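Local coordinates for D-threo-3-hydroxyaspartate dehydratase (Delftia, PDB 3WQC), which catalyses the deamination of D-threo-3-hydroxyaspartate to oxaloacetate and ammonium, using pyridoxal 5'-phosphate and a divalent metal ion, at residues Lys56-Ala61 / Ala80-Ala85; Glu200-Gly205 / Val223-Thr228; Gln310-Gln315 / Arg356-His361. All coordinates share one frame; numbering follows the deposited sequence.

Interaction 1: Lys56-Ala61 / Ala80-Ala85; sequences KSVPVA and AEQFFA
Two successive helices of the alpha/beta (TIM) barrel meet here. The start of helix 58-66 lies against the last turns of helix 77-85. Strand 72-74 lies between them in the chain, and Phe83 also touches its Ile72.

The polar part is one side-chain to backbone hydrogen bond. Gln82 holds CG anti to its backbone N (chi1 167°) and is extended beyond it. The amide therefore reaches straight across, and NE2 donates to Lys56 O at 3.0 Å. The acceptor lies close to the amide plane of Gln82. The N-H approaches from above the carbonyl plane, 60° out of it, so it does not lie on a lone pair. Lys56 precedes the helix, so this bond takes up a carbonyl of the loop. Ser57 follows at the N-cap position, and its OG bonds to Glu385 O instead of capping.

The apolar part centres on the Phe83 ring. Its CG stands beside the backbone N, anti to the carbonyl carbon, which carries the ring toward the other helix. The ring edge faces the backbone before the helix, with CZ 3.6 Å from Ser57 N. Val58 CG2 touches both side chains, 3.9 Å from Gln82 NE2 and 4.1 Å from Phe83 CE1. The closest apolar approach is Ala61 CB to Phe83 CE1, at 3.5 Å.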
ATOM      1  N   LYS B  56      13.335  -4.279  -1.589  1.00 12.18           N
ATOM      2  CA  LYS B  56      13.170  -5.311  -2.635  1.00 11.93           C
ATOM      3  C   LYS B  56      13.780  -4.840  -3.996  1.00 12.61           C
ATOM      4  O   LYS B  56      13.259  -5.177  -5.075  1.00 12.36           O
ATOM      5  CB  LYS B  56      11.677  -5.734  -2.858  1.00 11.84           C
ATOM      6  CG  LYS B  56      11.050  -6.150  -1.531  1.00 12.36           C
ATOM      7  CD  LYS B  56       9.665  -6.780  -1.824  1.00 12.82           C
ATOM      8  CE  LYS B  56       8.978  -7.039  -0.502  1.00 12.89           C
ATOM      9  NZ  LYS B  56       7.658  -7.675  -0.795  1.00 12.64           N
ATOM     10  N   SER B  57      15.005  -4.253  -3.903  1.00 12.94           N
ATOM     11  CA  SER B  57      15.601  -3.691  -5.089  1.00 13.46           C
ATOM     12  C   SER B  57      17.043  -4.204  -5.208  1.00 12.90           C
ATOM     13  O   SER B  57      17.815  -4.022  -4.293  1.00 14.77           O
ATOM     14  CB  SER B  57      15.527  -2.166  -5.003  1.00 14.71           C
ATOM     15  OG  SER B  57      16.051  -1.605  -6.253  1.00 15.60           O
ATOM     16  N   VAL B  58      17.363  -4.804  -6.351  1.00 13.36           N
ATOM     17  CA  VAL B  58      18.700  -5.402  -6.591  1.00 14.20           C
ATOM     18  C   VAL B  58      19.830  -4.385  -6.362  1.00 15.38           C
ATOM     19  O   VAL B  58      20.783  -4.669  -5.605  1.00 16.98           O
ATOM     20  CB  VAL B  58      18.756  -6.105  -7.944  1.00 14.77           C
ATOM     21  CG1 VAL B  58      20.169  -6.472  -8.356  1.00 19.90           C
ATOM     22  CG2 VAL B  58      17.866  -7.352  -7.882  1.00 15.98           C
ATOM     23  N   PRO B  59      19.736  -3.174  -6.946  1.00 15.32           N
ATOM     24  CA  PRO B  59      20.869  -2.236  -6.752  1.00 14.47           C
ATOM     25  C   PRO B  59      21.013  -1.743  -5.323  1.00 14.81           C
ATOM     26  O   PRO B  59      22.112  -1.403  -4.886  1.00 17.53           O
ATOM     27  CB  PRO B  59      20.568  -1.023  -7.694  1.00 16.43           C
ATOM     28  CG  PRO B  59      19.130  -1.190  -8.118  1.00 19.24           C
ATOM     29  CD  PRO B  59      18.793  -2.683  -7.998  1.00 15.96           C
ATOM     30  N   VAL B  60      19.908  -1.716  -4.567  1.00 15.92           N
ATOM     31  CA  VAL B  60      20.028  -1.290  -3.154  1.00 14.84           C
ATOM     32  C   VAL B  60      20.728  -2.408  -2.377  1.00 15.42           C
ATOM     33  O   VAL B  60      21.740  -2.128  -1.644  1.00 16.24           O
ATOM     34  CB  VAL B  60      18.678  -1.030  -2.493  1.00 14.15           C
ATOM     35  CG1 VAL B  60      18.791  -0.727  -0.969  1.00 15.23           C
ATOM     36  CG2 VAL B  60      17.957   0.152  -3.215  1.00 16.14           C
ATOM     37  N   ALA B  61      20.347  -3.667  -2.564  1.00 14.87           N
ATOM     38  CA  ALA B  61      21.020  -4.773  -1.894  1.00 15.99           C
ATOM     39  C   ALA B  61      22.470  -4.870  -2.382  1.00 16.28           C
ATOM     40  O   ALA B  61      23.355  -5.283  -1.595  1.00 17.87           O
ATOM     41  CB  ALA B  61      20.284  -6.083  -2.220  1.00 17.19           C
ATOM     42  N   ALA B  80      13.271 -14.265  -2.605  1.00 11.15           N
ATOM     43  CA  ALA B  80      14.412 -15.221  -2.762  1.00 12.02           C
ATOM     44  C   ALA B  80      14.665 -15.519  -4.271  1.00 12.16           C
ATOM     45  O   ALA B  80      15.838 -15.527  -4.691  1.00 13.61           O
ATOM     46  CB  ALA B  80      14.068 -16.515  -2.019  1.00 14.71           C
ATOM     47  N   GLU B  81      13.557 -15.716  -5.070  1.00 11.82           N
ATOM     48  CA  GLU B  81      13.748 -16.032  -6.474  1.00 15.16           C
ATOM     49  C   GLU B  81      14.478 -14.864  -7.169  1.00 14.74           C
ATOM     50  O   GLU B  81      15.433 -15.070  -7.974  1.00 17.05           O
ATOM     51  CB  GLU B  81      12.311 -16.402  -7.010  1.00 19.25           C
ATOM     52  CG  GLU B  81      12.144 -16.534  -8.481  1.00 23.71           C
ATOM     53  CD  GLU B  81      10.641 -16.677  -8.837  1.00 23.71           C
ATOM     54  OE1 GLU B  81       9.981 -15.649  -9.335  1.00 34.96           O
ATOM     55  OE2 GLU B  81      10.106 -17.800  -8.621  1.00 28.51           O
ATOM     56  N   GLN B  82      14.043 -13.607  -6.894  1.00 14.72           N
ATOM     57  CA  GLN B  82      14.591 -12.403  -7.587  1.00 16.94           C
ATOM     58  C   GLN B  82      16.052 -12.251  -7.221  1.00 14.10           C
ATOM     59  O   GLN B  82      16.913 -12.006  -8.083  1.00 16.99           O
ATOM     60  CB  GLN B  82      13.800 -11.135  -7.144  1.00 19.89           C
ATOM     61  CG  GLN B  82      14.484  -9.785  -7.547  1.00 21.53           C
ATOM     62  CD  GLN B  82      13.634  -8.519  -7.260  1.00 41.56           C
ATOM     63  OE1 GLN B  82      12.554  -8.274  -7.834  1.00 54.52           O
ATOM     64  NE2 GLN B  82      14.195  -7.654  -6.467  1.00 27.79           N
ATOM     65  N   PHE B  83      16.364 -12.269  -5.934  1.00 14.30           N
ATOM     66  CA  PHE B  83      17.731 -11.992  -5.505  1.00 14.13           C
ATOM     67  C   PHE B  83      18.670 -13.159  -5.869  1.00 13.48           C
ATOM     68  O   PHE B  83      19.829 -12.898  -6.247  1.00 16.47           O
ATOM     69  CB  PHE B  83      17.820 -11.612  -3.989  1.00 14.55           C
ATOM     70  CG  PHE B  83      17.321 -10.241  -3.780  1.00 12.57           C
ATOM     71  CD1 PHE B  83      18.173  -9.152  -3.944  1.00 16.68           C
ATOM     72  CD2 PHE B  83      15.986 -10.006  -3.414  1.00 14.97           C
ATOM     73  CE1 PHE B  83      17.688  -7.820  -3.764  1.00 16.25           C
ATOM     74  CE2 PHE B  83      15.487  -8.677  -3.243  1.00 15.18           C
ATOM     75  CZ  PHE B  83      16.344  -7.575  -3.439  1.00 14.91           C
ATOM     76  N   PHE B  84      18.150 -14.407  -5.845  1.00 14.26           N
ATOM     77  CA  PHE B  84      19.030 -15.518  -6.316  1.00 13.79           C
ATOM     78  C   PHE B  84      19.320 -15.400  -7.833  1.00 14.51           C
ATOM     79  O   PHE B  84      20.492 -15.613  -8.236  1.00 17.41           O
ATOM     80  CB  PHE B  84      18.366 -16.867  -6.045  1.00 14.90           C
ATOM     81  CG  PHE B  84      19.190 -18.030  -6.579  1.00 13.39           C
ATOM     82  CD1 PHE B  84      20.457 -18.306  -6.015  1.00 16.51           C
ATOM     83  CD2 PHE B  84      18.693 -18.814  -7.635  1.00 15.66           C
ATOM     84  CE1 PHE B  84      21.249 -19.347  -6.583  1.00 16.77           C
ATOM     85  CE2 PHE B  84      19.464 -19.866  -8.170  1.00 17.53           C
ATOM     86  CZ  PHE B  84      20.717 -20.108  -7.628  1.00 18.24           C
ATOM     87  N   ALA B  85      18.327 -15.001  -8.612  1.00 17.14           N
ATOM     88  CA  ALA B  85      18.542 -14.805 -10.059  1.00 17.44           C
ATOM     89  C   ALA B  85      19.622 -13.720 -10.268  1.00 18.11           C
ATOM     90  O   ALA B  85      20.344 -13.714 -11.272  1.00 23.17           O
ATOM     91  CB  ALA B  85      17.263 -14.414 -10.770  1.00 19.96           C
TER

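Interaction 2: Glu200-Gly205 / Val223-Thr228; sequences ERERAG and VSVGST. With PLP (pyridoxal-5'-phosphate), chain J.
Glu202 carries this contact between helix 192-215 and the end of strand 222-225. Its CB points toward the strand. CG is anti to the backbone N (chi1 -177°), and the chain stays extended beyond it. CG passes 4.1 Å from Val225 CB, and CD comes to 3.8 Å from the same atom; the two side chains cross obliquely. At the tip, OE2 takes a weak, bent hydrogen bond from Gly226 N at 2.9 Å, with an N-H...O angle of 129°. OE2 is also bonded to Ala183 N, and OE1 to Thr230 OG1. The buried carboxylate thus has three partners around it. At the backbone angles of Gly226 a CB would collide with the carbonyl O of Val225. An alanine in place of Glu202 would lose these carboxylate bonds and would probably loosen the turn at Gly226.

That turn leads directly to the cofactor. Gly226 O lies 3.5 Å from PLP C6. Thr228 N, at the start of helix 228-233, gives PLP O2P an almost straight bond of 3.0 Å. Thr228 OG1 donates to PLP O1P at 2.6 Å. Glu202 is therefore a second-shell residue behind the phosphate-binding backbone.

Strand 175-180, helix 192-215 and strand 222-225 form a beta-alpha-beta crossover of the barrel. The helix packs on the strand through Cys206, which touches Val223 and Val225. Strand 222-225 runs parallel between strands 175-180 and 242-243.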
ATOM      1  N   GLU B 200      19.351  -5.948  24.820  1.00 18.44           N
ATOM      2  CA  GLU B 200      19.974  -6.985  25.743  1.00 18.63           C
ATOM      3  C   GLU B 200      18.991  -8.174  25.982  1.00 16.97           C
ATOM      4  O   GLU B 200      19.440  -9.343  25.965  1.00 17.94           O
ATOM      5  CB  GLU B 200      20.399  -6.355  27.051  1.00 19.38           C
ATOM      6  CG  GLU B 200      20.876  -7.393  28.073  1.00 21.86           C
ATOM      7  CD  GLU B 200      22.044  -8.252  27.669  1.00 24.69           C
ATOM      8  OE1 GLU B 200      22.174  -9.316  28.347  1.00 23.51           O
ATOM      9  OE2 GLU B 200      22.811  -7.972  26.697  1.00 21.83           O
ATOM     10  N   ARG B 201      17.695  -7.918  26.161  1.00 18.02           N
ATOM     11  CA  ARG B 201      16.693  -9.015  26.337  1.00 15.47           C
ATOM     12  C   ARG B 201      16.659  -9.864  25.051  1.00 15.65           C
ATOM     13  O   ARG B 201      16.568 -11.117  25.109  1.00 17.21           O
ATOM     14  CB  ARG B 201      15.297  -8.436  26.595  1.00 18.92           C
ATOM     15  CG  ARG B 201      14.110  -9.329  26.749  1.00 23.82           C
ATOM     16  CD  ARG B 201      12.841  -8.491  27.199  1.00 39.99           C
ATOM     17  NE  ARG B 201      11.681  -9.291  26.981  1.00 52.28           N
ATOM     18  CZ  ARG B 201      11.183 -10.109  27.891  1.00 45.21           C
ATOM     19  NH1 ARG B 201      11.725 -10.155  29.118  1.00 59.12           N
ATOM     20  NH2 ARG B 201      10.108 -10.816  27.608  1.00 52.93           N
ATOM     21  N   GLU B 202      16.696  -9.220  23.873  1.00 15.38           N
ATOM     22  CA  GLU B 202      16.643  -9.959  22.581  1.00 16.10           C
ATOM     23  C   GLU B 202      17.911 -10.854  22.445  1.00 14.97           C
ATOM     24  O   GLU B 202      17.831 -12.049  22.126  1.00 14.72           O
ATOM     25  CB  GLU B 202      16.602  -8.888  21.458  1.00 17.47           C
ATOM     26  CG  GLU B 202      16.480  -9.521  20.076  1.00 15.78           C
ATOM     27  CD  GLU B 202      16.556  -8.527  18.901  1.00 19.05           C
ATOM     28  OE1 GLU B 202      17.283  -7.489  18.982  1.00 21.60           O
ATOM     29  OE2 GLU B 202      15.940  -8.832  17.825  1.00 19.02           O
ATOM     30  N   ARG B 203      19.111 -10.271  22.745  1.00 14.73           N
ATOM     31  CA  ARG B 203      20.366 -11.026  22.665  1.00 17.12           C
ATOM     32  C   ARG B 203      20.286 -12.166  23.652  1.00 15.57           C
ATOM     33  O   ARG B 203      20.599 -13.327  23.315  1.00 15.66           O
ATOM     34  CB  ARG B 203      21.599 -10.116  23.027  1.00 16.72           C
ATOM     35  CG  ARG B 203      22.944 -10.785  22.879  1.00 16.49           C
ATOM     36  CD  ARG B 203      23.979 -10.133  23.800  1.00 18.29           C
ATOM     37  NE  ARG B 203      23.654 -10.361  25.257  1.00 18.78           N
ATOM     38  CZ  ARG B 203      23.803 -11.550  25.898  1.00 15.97           C
ATOM     39  NH1 ARG B 203      24.432 -12.596  25.338  1.00 20.42           N
ATOM     40  NH2 ARG B 203      23.411 -11.600  27.187  1.00 21.37           N
ATOM     41  N   ALA B 204      19.977 -11.838  24.907  1.00 16.07           N
ATOM     42  CA  ALA B 204      20.010 -12.874  26.004  1.00 16.27           C
ATOM     43  C   ALA B 204      19.041 -14.006  25.722  1.00 16.11           C
ATOM     44  O   ALA B 204      19.381 -15.194  25.901  1.00 17.09           O
ATOM     45  CB  ALA B 204      19.682 -12.228  27.364  1.00 18.86           C
ATOM     46  N   GLY B 205      17.849 -13.687  25.205  1.00 15.49           N
ATOM     47  CA  GLY B 205      16.855 -14.732  24.964  1.00 14.85           C
ATOM     48  C   GLY B 205      17.263 -15.599  23.766  1.00 15.40           C
ATOM     49  O   GLY B 205      17.086 -16.829  23.834  1.00 13.95           O
ATOM     50  N   VAL B 223      23.327 -17.784  15.618  1.00 12.98           N
ATOM     51  CA  VAL B 223      22.427 -17.042  16.541  1.00 12.22           C
ATOM     52  C   VAL B 223      22.197 -15.741  15.816  1.00 11.91           C
ATOM     53  O   VAL B 223      23.125 -14.915  15.695  1.00 13.79           O
ATOM     54  CB  VAL B 223      22.974 -16.853  17.941  1.00 12.25           C
ATOM     55  CG1 VAL B 223      22.077 -16.002  18.826  1.00 16.14           C
ATOM     56  CG2 VAL B 223      23.242 -18.227  18.539  1.00 14.99           C
ATOM     57  N   SER B 224      20.954 -15.427  15.393  1.00 12.26           N
ATOM     58  CA  SER B 224      20.633 -14.242  14.535  1.00 11.77           C
ATOM     59  C   SER B 224      19.622 -13.424  15.275  1.00 11.98           C
ATOM     60  O   SER B 224      18.500 -13.929  15.625  1.00 13.75           O
ATOM     61  CB  SER B 224      20.097 -14.833  13.233  1.00 12.56           C
ATOM     62  OG  SER B 224      19.746 -13.768  12.351  1.00 13.72           O
ATOM     63  N   VAL B 225      19.896 -12.134  15.474  1.00 11.90           N
ATOM     64  CA  VAL B 225      18.924 -11.221  16.134  1.00 12.48           C
ATOM     65  C   VAL B 225      18.657 -10.039  15.244  1.00 13.43           C
ATOM     66  O   VAL B 225      19.454  -9.789  14.333  1.00 15.37           O
ATOM     67  CB  VAL B 225      19.421 -10.707  17.539  1.00 13.77           C
ATOM     68  CG1 VAL B 225      19.800 -11.929  18.417  1.00 15.32           C
ATOM     69  CG2 VAL B 225      20.664  -9.794  17.372  1.00 16.55           C
ATOM     70  N   GLY B 226      17.626  -9.272  15.554  1.00 14.93           N
ATOM     71  CA  GLY B 226      17.643  -7.863  15.092  1.00 18.32           C
ATOM     72  C   GLY B 226      16.329  -7.254  14.729  1.00 15.19           C
ATOM     73  O   GLY B 226      15.450  -7.903  14.204  1.00 17.54           O
ATOM     74  N   SER B 227      16.314  -5.948  14.919  1.00 16.63           N
ATOM     75  CA  SER B 227      15.389  -4.998  14.319  1.00 14.25           C
ATOM     76  C   SER B 227      16.330  -3.779  14.166  1.00 16.25           C
ATOM     77  O   SER B 227      17.384  -3.712  14.820  1.00 17.18           O
ATOM     78  CB  SER B 227      14.201  -4.687  15.239  1.00 16.06           C
ATOM     79  OG  SER B 227      14.658  -4.044  16.444  1.00 17.53           O
ATOM     80  N   THR B 228      15.954  -2.786  13.366  1.00 15.29           N
ATOM     81  CA  THR B 228      16.850  -1.642  13.184  1.00 15.46           C
ATOM     82  C   THR B 228      17.086  -0.972  14.562  1.00 16.15           C
ATOM     83  O   THR B 228      18.225  -0.644  14.875  1.00 17.67           O
ATOM     84  CB  THR B 228      16.292  -0.680  12.079  1.00 14.26           C
ATOM     85  OG1 THR B 228      16.702  -1.242  10.839  1.00 14.51           O
ATOM     86  CG2 THR B 228      16.969   0.721  12.232  1.00 17.09           C
TER
HETATM   87  N1  PLP J 402      13.996  -9.680  11.008  1.00 12.46           N
HETATM   88  C2  PLP J 402      12.735 -10.039  10.694  1.00 11.46           C
HETATM   89  C2A PLP J 402      12.245 -11.446  10.950  1.00 13.68           C
HETATM   90  C3  PLP J 402      11.863  -9.058  10.091  1.00 12.81           C
HETATM   91  O3  PLP J 402      10.633  -9.420   9.760  1.00 15.43           O
HETATM   92  C4  PLP J 402      12.382  -7.731   9.881  1.00 13.72           C
HETATM   93  C4A PLP J 402      11.542  -6.768   9.250  1.00 21.05           C
HETATM   94  C5  PLP J 402      13.732  -7.446  10.246  1.00 12.50           C
HETATM   95  C6  PLP J 402      14.486  -8.444  10.881  1.00 12.80           C
HETATM   96  C5A PLP J 402      14.319  -6.070  10.051  1.00 16.46           C
HETATM   97  O4P PLP J 402      13.638  -5.116  10.990  1.00 15.07           O
HETATM   98  P   PLP J 402      13.809  -3.554  10.683  1.00 13.99           P
HETATM   99  O1P PLP J 402      15.268  -3.399  10.465  1.00 17.22           O
HETATM  100  O2P PLP J 402      13.344  -2.914  11.944  1.00 15.05           O
HETATM  101  O3P PLP J 402      13.061  -3.205   9.462  1.00 19.34           O

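Interaction 3: Gln310-Gln315 / Arg356-His361; sequences QVCDLQ and RILPNH. With MG (magnesium ion), chain K.
Strands 310-312 and 356-358 pair antiparallel, with axes 4.7 Å apart at closest and directions 147° apart. Gln310 with Leu358 and Cys312 with Arg356 are hydrogen-bonded pairs. Val311 with Ile357, between them, is a non-hydrogen-bonded pair. Cys312 N meets Arg356 O nearly along the C=O axis, at 2.8 Å. Ile357 CA adds a CA-H...O contact to Gln310 O.

On one face Cys312 SG rests 3.6 Å from Leu358 CG, diagonally across the pair, and Val318 touches both side chains. On the other face Val311 and Ile357 lie side by side, with CG2 and CD1 respectively 4.1 Å apart. The Gln310 chain bends at chi2 (61°) and folds back, so NE2 bonds to Val311 O at 2.9 Å. Arg356 bends at chi3 (71°) and brings its end to the turn after strand 310-312. There the guanidinium edge meets Leu314 O, NH2 donating at 3.0 Å.

Past the strand, His361 NE2 binds the magnesium ion at 2.1 Å, together with Cys363 and four waters. Its ND1 is hydrogen-bonded to Asp296 OD2, which probably favours donation from NE2 to the metal. Arg356 also gives NE to Ser269 OG, so its charge is probably spread over neutral oxygens here. Asp313, in the same turn, forms its salt bridge with Arg317 rather than Arg356. Arg356 thus links the turn to strand 268-278 by hydrogen bonds, without an ion pair in this contact.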
ATOM      1  N   GLN B 310       5.974  14.246   6.353  1.00 15.88           N
ATOM      2  CA  GLN B 310       6.563  15.583   6.563  1.00 15.64           C
ATOM      3  C   GLN B 310       6.891  16.241   5.228  1.00 18.20           C
ATOM      4  O   GLN B 310       7.601  15.691   4.408  1.00 18.34           O
ATOM      5  CB  GLN B 310       7.869  15.453   7.371  1.00 18.41           C
ATOM      6  CG  GLN B 310       8.661  16.768   7.498  1.00 17.34           C
ATOM      7  CD  GLN B 310       7.850  17.826   8.213  1.00 18.71           C
ATOM      8  OE1 GLN B 310       7.337  17.600   9.316  1.00 23.03           O
ATOM      9  NE2 GLN B 310       7.725  19.050   7.583  1.00 21.66           N
ATOM     10  N   VAL B 311       6.429  17.493   5.048  1.00 19.02           N
ATOM     11  CA  VAL B 311       6.698  18.209   3.769  1.00 20.20           C
ATOM     12  C   VAL B 311       8.149  18.733   3.762  1.00 17.17           C
ATOM     13  O   VAL B 311       8.598  19.364   4.823  1.00 20.87           O
ATOM     14  CB  VAL B 311       5.734  19.383   3.673  1.00 18.56           C
ATOM     15  CG1 VAL B 311       6.111  20.288   2.480  1.00 20.69           C
ATOM     16  CG2 VAL B 311       4.302  18.869   3.554  1.00 19.97           C
ATOM     17  N   CYS B 312       8.863  18.588   2.661  1.00 18.42           N
ATOM     18  CA  CYS B 312      10.170  19.167   2.450  1.00 21.54           C
ATOM     19  C   CYS B 312      10.093  19.911   1.135  1.00 22.11           C
ATOM     20  O   CYS B 312       9.213  19.629   0.263  1.00 20.11           O
ATOM     21  CB  CYS B 312      11.226  18.060   2.259  1.00 20.55           C
ATOM     22  SG  CYS B 312      11.330  16.977   3.687  1.00 23.97           S
ATOM     23  N   ASP B 313      11.012  20.850   0.938  1.00 23.03           N
ATOM     24  CA  ASP B 313      11.072  21.520  -0.363  1.00 21.58           C
ATOM     25  C   ASP B 313      11.710  20.598  -1.418  1.00 23.57           C
ATOM     26  O   ASP B 313      12.134  19.431  -1.107  1.00 23.24           O
ATOM     27  CB  ASP B 313      11.758  22.866  -0.197  1.00 27.40           C
ATOM     28  CG  ASP B 313      13.231  22.772   0.285  1.00 29.43           C
ATOM     29  OD1 ASP B 313      13.855  21.695   0.040  1.00 28.37           O
ATOM     30  OD2 ASP B 313      13.761  23.825   0.818  1.00 34.16           O
ATOM     31  N   LEU B 314      11.832  21.102  -2.649  1.00 24.92           N
ATOM     32  CA  LEU B 314      12.424  20.331  -3.736  1.00 22.26           C
ATOM     33  C   LEU B 314      13.843  19.886  -3.445  1.00 22.69           C
ATOM     34  O   LEU B 314      14.307  18.855  -3.987  1.00 24.75           O
ATOM     35  CB  LEU B 314      12.328  21.127  -5.054  1.00 21.98           C
ATOM     36  CG  LEU B 314      12.740  20.435  -6.353  1.00 26.85           C
ATOM     37  CD1 LEU B 314      11.981  19.083  -6.563  1.00 27.36           C
ATOM     38  CD2 LEU B 314      12.447  21.445  -7.495  1.00 29.62           C
ATOM     39  N   GLN B 315      14.542  20.655  -2.615  1.00 25.84           N
ATOM     40  CA  GLN B 315      15.940  20.379  -2.297  1.00 28.35           C
ATOM     41  C   GLN B 315      16.025  19.380  -1.138  1.00 27.38           C
ATOM     42  O   GLN B 315      17.108  18.914  -0.730  1.00 29.91           O
ATOM     43  CB  GLN B 315      16.637  21.691  -1.961  1.00 32.37           C
ATOM     44  CG  GLN B 315      16.786  22.621  -3.183  1.00 39.61           C
ATOM     45  CD  GLN B 315      15.481  23.356  -3.566  1.00 51.91           C
ATOM     46  OE1 GLN B 315      14.678  23.754  -2.707  1.00 44.27           O
ATOM     47  NE2 GLN B 315      15.266  23.543  -4.871  1.00 48.30           N
ATOM     48  N   ARG B 356       8.814  17.369  -1.594  1.00 17.87           N
ATOM     49  CA  ARG B 356       9.204  15.987  -1.313  1.00 16.92           C
ATOM     50  C   ARG B 356       8.589  15.634   0.050  1.00 17.70           C
ATOM     51  O   ARG B 356       8.689  16.402   0.986  1.00 21.06           O
ATOM     52  CB  ARG B 356      10.754  15.866  -1.329  1.00 17.93           C
ATOM     53  CG  ARG B 356      11.207  15.940  -2.791  1.00 18.52           C
ATOM     54  CD  ARG B 356      12.692  16.204  -2.884  1.00 19.63           C
ATOM     55  NE  ARG B 356      13.535  15.076  -2.475  1.00 18.92           N
ATOM     56  CZ  ARG B 356      14.871  15.134  -2.535  1.00 18.14           C
ATOM     57  NH1 ARG B 356      15.574  14.065  -2.156  1.00 21.47           N
ATOM     58  NH2 ARG B 356      15.505  16.267  -2.920  1.00 21.78           N
ATOM     59  N   ILE B 357       8.027  14.458   0.170  1.00 16.50           N
ATOM     60  CA  ILE B 357       7.340  14.109   1.422  1.00 16.15           C
ATOM     61  C   ILE B 357       8.074  12.961   2.098  1.00 15.87           C
ATOM     62  O   ILE B 357       8.355  11.913   1.453  1.00 16.38           O
ATOM     63  CB  ILE B 357       5.875  13.661   1.175  1.00 15.11           C
ATOM     64  CG1 ILE B 357       5.083  14.584   0.171  1.00 18.46           C
ATOM     65  CG2 ILE B 357       5.144  13.335   2.452  1.00 16.10           C
ATOM     66  CD1 ILE B 357       4.993  16.000   0.720  1.00 21.12           C
ATOM     67  N   LEU B 358       8.509  13.156   3.346  1.00 15.47           N
ATOM     68  CA  LEU B 358       9.151  12.038   4.049  1.00 15.30           C
ATOM     69  C   LEU B 358       8.066  11.103   4.578  1.00 14.32           C
ATOM     70  O   LEU B 358       7.084  11.557   5.175  1.00 15.64           O
ATOM     71  CB  LEU B 358       9.999  12.530   5.278  1.00 17.24           C
ATOM     72  CG  LEU B 358      11.114  13.554   4.915  1.00 16.95           C
ATOM     73  CD1 LEU B 358      11.801  14.004   6.238  1.00 20.09           C
ATOM     74  CD2 LEU B 358      12.050  12.917   3.889  1.00 20.16           C
ATOM     75  N   PRO B 359       8.292   9.775   4.446  1.00 14.57           N
ATOM     76  CA  PRO B 359       7.254   8.813   4.783  1.00 16.04           C
ATOM     77  C   PRO B 359       7.204   8.448   6.284  1.00 14.32           C
ATOM     78  O   PRO B 359       8.265   8.493   6.972  1.00 14.33           O
ATOM     79  CB  PRO B 359       7.719   7.554   4.036  1.00 14.95           C
ATOM     80  CG  PRO B 359       9.227   7.681   4.011  1.00 16.71           C
ATOM     81  CD  PRO B 359       9.473   9.178   3.808  1.00 16.95           C
ATOM     82  N   ASN B 360       6.030   8.016   6.764  1.00 13.81           N
ATOM     83  CA  ASN B 360       5.947   7.374   8.082  1.00 12.11           C
ATOM     84  C   ASN B 360       6.816   6.087   8.082  1.00 13.76           C
ATOM     85  O   ASN B 360       7.611   5.938   9.049  1.00 14.61           O
ATOM     86  CB  ASN B 360       4.515   6.909   8.412  1.00 13.08           C
ATOM     87  CG  ASN B 360       3.605   8.090   8.853  1.00 16.04           C
ATOM     88  OD1 ASN B 360       3.208   8.114  10.024  1.00 15.79           O
ATOM     89  ND2 ASN B 360       3.295   9.065   7.998  1.00 14.64           N
ATOM     90  N   HIS B 361       6.700   5.216   7.079  1.00 13.14           N
ATOM     91  CA  HIS B 361       7.236   3.899   7.154  1.00 12.95           C
ATOM     92  C   HIS B 361       7.823   3.581   5.822  1.00 12.55           C
ATOM     93  O   HIS B 361       7.084   3.430   4.809  1.00 12.52           O
ATOM     94  CB  HIS B 361       6.105   2.933   7.525  1.00 13.00           C
ATOM     95  CG  HIS B 361       6.534   1.524   7.726  1.00 12.16           C
ATOM     96  ND1 HIS B 361       5.607   0.538   8.040  1.00 12.15           N
ATOM     97  CD2 HIS B 361       7.776   0.945   7.760  1.00 13.47           C
ATOM     98  CE1 HIS B 361       6.248  -0.671   8.240  1.00 13.77           C
ATOM     99  NE2 HIS B 361       7.586  -0.450   8.088  1.00 12.66           N
TER
HETATM  100 MG    MG K 403       9.168  -1.879   8.356  1.00 14.83          MG
HETATM  101  O   HOH W   1      10.572  -3.318   8.979  1.00 20.03           O
HETATM  102  O   HOH W   2       8.181  -2.321  10.299  1.00 20.43           O
HETATM  103  O   HOH W   3       7.899  -3.442   7.705  1.00 14.78           O
HETATM  104  O   HOH W   4      10.269  -0.517   9.427  1.00 15.07           O

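Overall arrangement
From the N terminus the contacts follow in series; none nests in or crosses another. Interaction 1 closes the loop through strand 72-74. Interaction 2 closes the 17-residue connection that runs through the rest of helix 192-215 to strand 222-225. Both tie together parts of the PLP-binding barrel. Interaction 3 closes the longest loop, about 40 residues rich in strand, inside the mixed sheet. Strand 381-385 of that sheet packs against 56-61, so interaction 1 borders the other part of the fold. Interactions 2 and 3 lie on opposite sides of the chain's centre, about 32 Å apart between centres. Their ends approach the active region from either part: Thr228 at the cofactor phosphate, His361 at the metal.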